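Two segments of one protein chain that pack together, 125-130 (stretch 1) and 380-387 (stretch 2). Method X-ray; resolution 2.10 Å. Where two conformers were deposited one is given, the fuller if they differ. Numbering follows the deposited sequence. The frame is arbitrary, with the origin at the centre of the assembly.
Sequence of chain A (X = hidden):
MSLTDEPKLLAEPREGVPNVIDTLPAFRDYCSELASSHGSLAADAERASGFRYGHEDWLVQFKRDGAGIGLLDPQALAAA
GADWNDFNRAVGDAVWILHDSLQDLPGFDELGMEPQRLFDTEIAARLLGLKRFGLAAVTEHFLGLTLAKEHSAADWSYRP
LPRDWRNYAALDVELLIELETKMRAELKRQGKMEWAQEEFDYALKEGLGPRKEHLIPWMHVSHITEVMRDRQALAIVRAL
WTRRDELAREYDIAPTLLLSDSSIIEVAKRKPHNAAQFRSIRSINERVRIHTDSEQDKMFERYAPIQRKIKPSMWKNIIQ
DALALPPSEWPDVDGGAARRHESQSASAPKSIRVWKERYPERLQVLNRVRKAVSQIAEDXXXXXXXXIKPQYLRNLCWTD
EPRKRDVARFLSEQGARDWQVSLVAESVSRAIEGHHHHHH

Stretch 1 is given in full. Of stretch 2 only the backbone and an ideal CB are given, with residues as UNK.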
ATOM      1  N   ALA A 125       8.076   7.060  13.529  1.00 18.79           N
ATOM      2  CA  ALA A 125       9.048   7.999  12.941  1.00 18.64           C
ATOM      3  C   ALA A 125       8.432   9.339  12.537  1.00 14.67           C
ATOM      4  O   ALA A 125       9.039  10.384  12.755  1.00 15.98           O
ATOM      5  CB  ALA A 125       9.760   7.364  11.756  1.00 17.56           C
ATOM      6  N   ARG A 126       7.227   9.289  11.970  1.00 15.60           N
ATOM      7  CA  ARG A 126       6.466  10.472  11.538  0.50 14.94           C
ATOM      8  C   ARG A 126       6.068  11.347  12.718  1.00 13.92           C
ATOM      9  O   ARG A 126       6.245  12.565  12.704  1.00 19.37           O
ATOM     10  CB  ARG A 126       5.167  10.055  10.835  0.50 17.32           C
ATOM     11  CG  ARG A 126       5.291   9.046   9.730  0.50 20.00           C
ATOM     12  CD  ARG A 126       5.706   9.680   8.446  0.50 21.34           C
ATOM     13  NE  ARG A 126       4.627  10.359   7.736  0.50 23.45           N
ATOM     14  CZ  ARG A 126       4.501  11.679   7.639  0.50 24.70           C
ATOM     15  NH1 ARG A 126       3.483  12.198   6.964  0.50 26.71           N
ATOM     16  NH2 ARG A 126       5.378  12.485   8.217  0.50 16.43           N
ATOM     17  N   LEU A 127       5.502  10.713  13.749  1.00 12.21           N
ATOM     18  CA  LEU A 127       5.139  11.416  14.997  1.00 17.65           C
ATOM     19  C   LEU A 127       6.349  12.109  15.623  1.00 17.58           C
ATOM     20  O   LEU A 127       6.238  13.234  16.106  1.00 18.60           O
ATOM     21  CB  LEU A 127       4.507  10.463  16.010  1.00 19.98           C
ATOM     22  CG  LEU A 127       3.052  10.024  15.800  1.00 15.84           C
ATOM     23  CD1 LEU A 127       2.825   8.766  16.598  1.00 13.25           C
ATOM     24  CD2 LEU A 127       2.066  11.097  16.224  1.00 22.56           C
ATOM     25  N   LEU A 128       7.496  11.432  15.576  1.00 20.29           N
ATOM     26  CA  LEU A 128       8.790  11.956  16.025  1.00 23.57           C
ATOM     27  C   LEU A 128       9.323  13.092  15.153  1.00 24.41           C
ATOM     28  O   LEU A 128      10.273  13.778  15.528  1.00 29.95           O
ATOM     29  CB  LEU A 128       9.819  10.823  16.050  1.00 20.62           C
ATOM     30  CG  LEU A 128      10.255  10.197  17.379  1.00 25.11           C
ATOM     31  CD1 LEU A 128       9.265  10.480  18.497  1.00 21.22           C
ATOM     32  CD2 LEU A 128      10.465   8.696  17.204  1.00 18.01           C
ATOM     33  N   GLY A 129       8.738  13.260  13.974  1.00 23.38           N
ATOM     34  CA  GLY A 129       9.086  14.366  13.107  1.00 27.32           C
ATOM     35  C   GLY A 129      10.082  14.016  12.027  1.00 27.66           C
ATOM     36  O   GLY A 129      10.580  14.913  11.350  1.00 32.59           O
ATOM     37  N   LEU A 130      10.376  12.726  11.852  1.00 31.36           N
ATOM     38  CA  LEU A 130      11.292  12.292  10.787  1.00 30.73           C
ATOM     39  C   LEU A 130      10.709  12.498   9.399  1.00 32.83           C
ATOM     40  O   LEU A 130       9.764  11.826   8.972  1.00 31.00           O
ATOM     41  CB  LEU A 130      11.787  10.852  10.948  1.00 28.74           C
ATOM     42  CG  LEU A 130      12.793  10.480  12.035  1.00 26.79           C
ATOM     43  CD1 LEU A 130      13.640   9.339  11.502  1.00 23.81           C
ATOM     44  CD2 LEU A 130      13.679  11.641  12.451  1.00 30.15           C
ATOM     45  N   UNK A 380       4.264  21.411  18.713  1.00 22.76           N
ATOM     46  CA  UNK A 380       4.479  20.023  19.133  1.00 21.50           C
ATOM     47  C   UNK A 380       5.546  19.295  18.302  1.00 24.65           C
ATOM     48  O   UNK A 380       5.889  18.158  18.618  1.00 21.04           O
ATOM     49  CB  UNK A 380       3.159  19.254  19.048  1.00 21.50           C
ATOM     50  N   UNK A 381       6.064  19.956  17.261  1.00 22.79           N
ATOM     51  CA  UNK A 381       7.053  19.378  16.333  1.00 25.35           C
ATOM     52  C   UNK A 381       6.597  18.036  15.733  1.00 23.39           C
ATOM     53  O   UNK A 381       7.300  17.024  15.785  1.00 20.73           O
ATOM     54  CB  UNK A 381       8.386  19.183  17.058  1.00 25.35           C
ATOM     55  N   UNK A 382       5.390  18.066  15.177  1.00 22.71           N
ATOM     56  CA  UNK A 382       4.750  16.935  14.533  1.00 22.23           C
ATOM     57  C   UNK A 382       4.384  17.435  13.133  1.00 21.90           C
ATOM     58  O   UNK A 382       3.935  18.566  13.007  1.00 19.58           O
ATOM     59  CB  UNK A 382       3.534  16.432  15.313  1.00 22.23           C
ATOM     60  N   UNK A 383       4.640  16.637  12.072  1.00 22.37           N
ATOM     61  CA  UNK A 383       4.198  17.032  10.733  1.00 21.28           C
ATOM     62  C   UNK A 383       2.699  17.328  10.699  1.00 25.15           C
ATOM     63  O   UNK A 383       1.911  16.607  11.319  1.00 24.69           O
ATOM     64  CB  UNK A 383       4.535  15.935   9.721  1.00 21.28           C
ATOM     65  N   UNK A 384       2.325  18.400  10.001  1.00 25.40           N
ATOM     66  CA  UNK A 384       0.940  18.894   9.990  1.00 22.71           C
ATOM     67  C   UNK A 384      -0.078  17.844   9.497  1.00 20.08           C
ATOM     68  O   UNK A 384      -1.193  17.763  10.010  1.00 15.94           O
ATOM     69  CB  UNK A 384       0.852  20.139   9.106  1.00 22.71           C
ATOM     70  N   UNK A 385       0.350  17.006   8.552  1.00 19.88           N
ATOM     71  CA  UNK A 385      -0.515  15.951   8.029  0.50 19.13           C
ATOM     72  C   UNK A 385      -0.700  14.811   9.024  1.00 20.11           C
ATOM     73  O   UNK A 385      -1.687  14.093   8.939  1.00 16.20           O
ATOM     74  CB  UNK A 385       0.059  15.405   6.720  0.50 19.13           C
ATOM     75  N   UNK A 386       0.234  14.678   9.968  1.00 18.84           N
ATOM     76  CA  UNK A 386       0.186  13.648  11.023  1.00 19.66           C
ATOM     77  C   UNK A 386      -0.678  14.100  12.221  1.00 23.40           C
ATOM     78  O   UNK A 386      -1.414  13.290  12.801  1.00 22.87           O
ATOM     79  CB  UNK A 386       1.603  13.321  11.499  1.00 19.66           C
ATOM     80  N   UNK A 387      -0.599  15.392  12.560  1.00 21.47           N
ATOM     81  CA  UNK A 387      -1.427  16.025  13.608  1.00 22.42           C
ATOM     82  C   UNK A 387      -2.919  15.697  13.427  1.00 23.32           C
ATOM     83  O   UNK A 387      -3.601  15.310  14.379  1.00 21.65           O
ATOM     84  CB  UNK A 387      -1.227  17.542  13.593  1.00 22.42           C
TER

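Position 380 lies out of reach of stretch 1: its ideal CB has nothing of that stretch within 5.5 Å, so almost any side chain would fit. The deposited residue is Thr 380, whose OG1 turns back to its own stretch.

At 381 phi and psi are 53° and 52°, a left-handed conformation that glycine, asparagine or aspartate adopt most easily, though others tolerate it. The CB points sideways into space free of stretch 1. Arg 381 is found here, ending a helix in a Schellman motif, and its side chain leads away. Its backbone does the facing: Arg 381 O lies 4.2 Å from Gly 129 CA, where a side chain would crowd it, since an ideal CB on Gly 129 would come within 3.3 Å of Arg 381 O.

Position 382 has extended angles, and its CB, directed sideways, is 4.3 Å from Leu 127 O. A small or beta-branched residue would suit. Thr 382 places CG2 4.0 Å from Leu 127 O, while its OG1 donates a hydrogen bond to Thr 380 OG1 (2.8 Å).

At 383 the CB points toward stretch 1, 3.9 Å from Arg 126 NH2. Phi of -54° permits proline, and the residue stands just before a helix, so serine, threonine or aspartate would also be reasonable at this N-cap. Pro 383 places CD 3.0 Å from Arg 126 O, a short contact, and 4.0 Å from Gly 129 CA. Its CG lies 3.6 Å from Arg 126 NH2.

At 384 the CB has nothing of stretch 1 within 5.5 Å, and many helix-compatible residues would do; Val 384 makes no contact with stretch 1.

At 385 the CB points sideways, but Arg 126 NH1 is 4.7 Å from it. An acidic side chain could reach that positive charge; a neutral acceptor such as glutamine is also plausible. Glu 385 forms a salt bridge, with OE2 2.4 Å from Arg 126 NH1, a very short approach at the guanidinium edge. Water 1 donates to the same OE2 (2.8 Å) and accepts a weak hydrogen bond from Arg 126 NH2 (3.2 Å).

At 386 the CB points toward stretch 1, between the Arg 126 side chain and Leu 127, so a medium aliphatic residue, leucine, isoleucine or methionine, fits. Ile 386 lays CG1 over one guanidinium face, 3.5 Å from Arg 126 CZ, and sets CG2 3.7 Å from Leu 127 CD2.

At 387 the CB points away from stretch 1, which sets no demand, so any helix-compatible residue would do; the deposited one is Val 387, which makes no contact.

Stretch 2 380-387: TRTPVEIV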
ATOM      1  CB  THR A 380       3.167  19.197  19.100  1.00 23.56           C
ATOM      2  OG1 THR A 380       2.760  19.000  17.741  1.00 21.00           O
ATOM      3  CG2 THR A 380       2.047  19.903  19.887  1.00 12.60           C
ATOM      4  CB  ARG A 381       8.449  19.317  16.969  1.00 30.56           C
ATOM      5  CG  ARG A 381       9.349  20.467  16.547  1.00 40.43           C
ATOM      6  CD  ARG A 381      10.182  20.993  17.702  1.00 49.08           C
ATOM      7  NE  ARG A 381       9.453  22.005  18.470  1.00 59.90           N
ATOM      8  CZ  ARG A 381       9.447  23.312  18.196  1.00 62.84           C
ATOM      9  NH1 ARG A 381       8.747  24.147  18.960  1.00 55.12           N
ATOM     10  NH2 ARG A 381      10.138  23.789  17.165  1.00 60.77           N
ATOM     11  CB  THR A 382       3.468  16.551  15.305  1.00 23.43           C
ATOM     12  OG1 THR A 382       3.732  16.540  16.714  1.00 30.39           O
ATOM     13  CG2 THR A 382       2.946  15.186  14.889  1.00 26.05           C
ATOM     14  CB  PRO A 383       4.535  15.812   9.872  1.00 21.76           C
ATOM     15  CG  PRO A 383       5.654  15.158  10.580  1.00 23.84           C
ATOM     16  CD  PRO A 383       5.382  15.369  12.037  1.00 20.36           C
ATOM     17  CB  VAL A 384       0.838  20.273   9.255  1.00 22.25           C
ATOM     18  CG1 VAL A 384       1.271  20.169   7.803  1.00 23.44           C
ATOM     19  CG2 VAL A 384      -0.562  20.863   9.368  1.00 27.26           C
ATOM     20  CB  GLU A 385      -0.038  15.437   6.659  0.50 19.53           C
ATOM     21  CG  GLU A 385       1.148  14.465   6.658  0.50 15.46           C
ATOM     22  CD  GLU A 385       1.532  14.012   5.244  0.50 18.48           C
ATOM     23  OE1 GLU A 385       0.850  14.409   4.277  0.50 12.35           O
ATOM     24  OE2 GLU A 385       2.519  13.260   5.097  0.50 15.50           O
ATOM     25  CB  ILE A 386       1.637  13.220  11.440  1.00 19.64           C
ATOM     26  CG1 ILE A 386       2.305  12.441  10.301  1.00 17.74           C
ATOM     27  CG2 ILE A 386       1.677  12.381  12.727  1.00 15.34           C
ATOM     28  CD1 ILE A 386       1.679  11.050   9.992  1.00 12.26           C
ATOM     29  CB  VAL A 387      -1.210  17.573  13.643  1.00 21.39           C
ATOM     30  CG1 VAL A 387      -2.167  18.240  14.602  1.00 25.42           C
ATOM     31  CG2 VAL A 387       0.208  17.905  14.051  1.00 21.04           C
TER
HETATM   32  O   HOH W   1       4.850  14.598   5.873  1.00 44.52           O
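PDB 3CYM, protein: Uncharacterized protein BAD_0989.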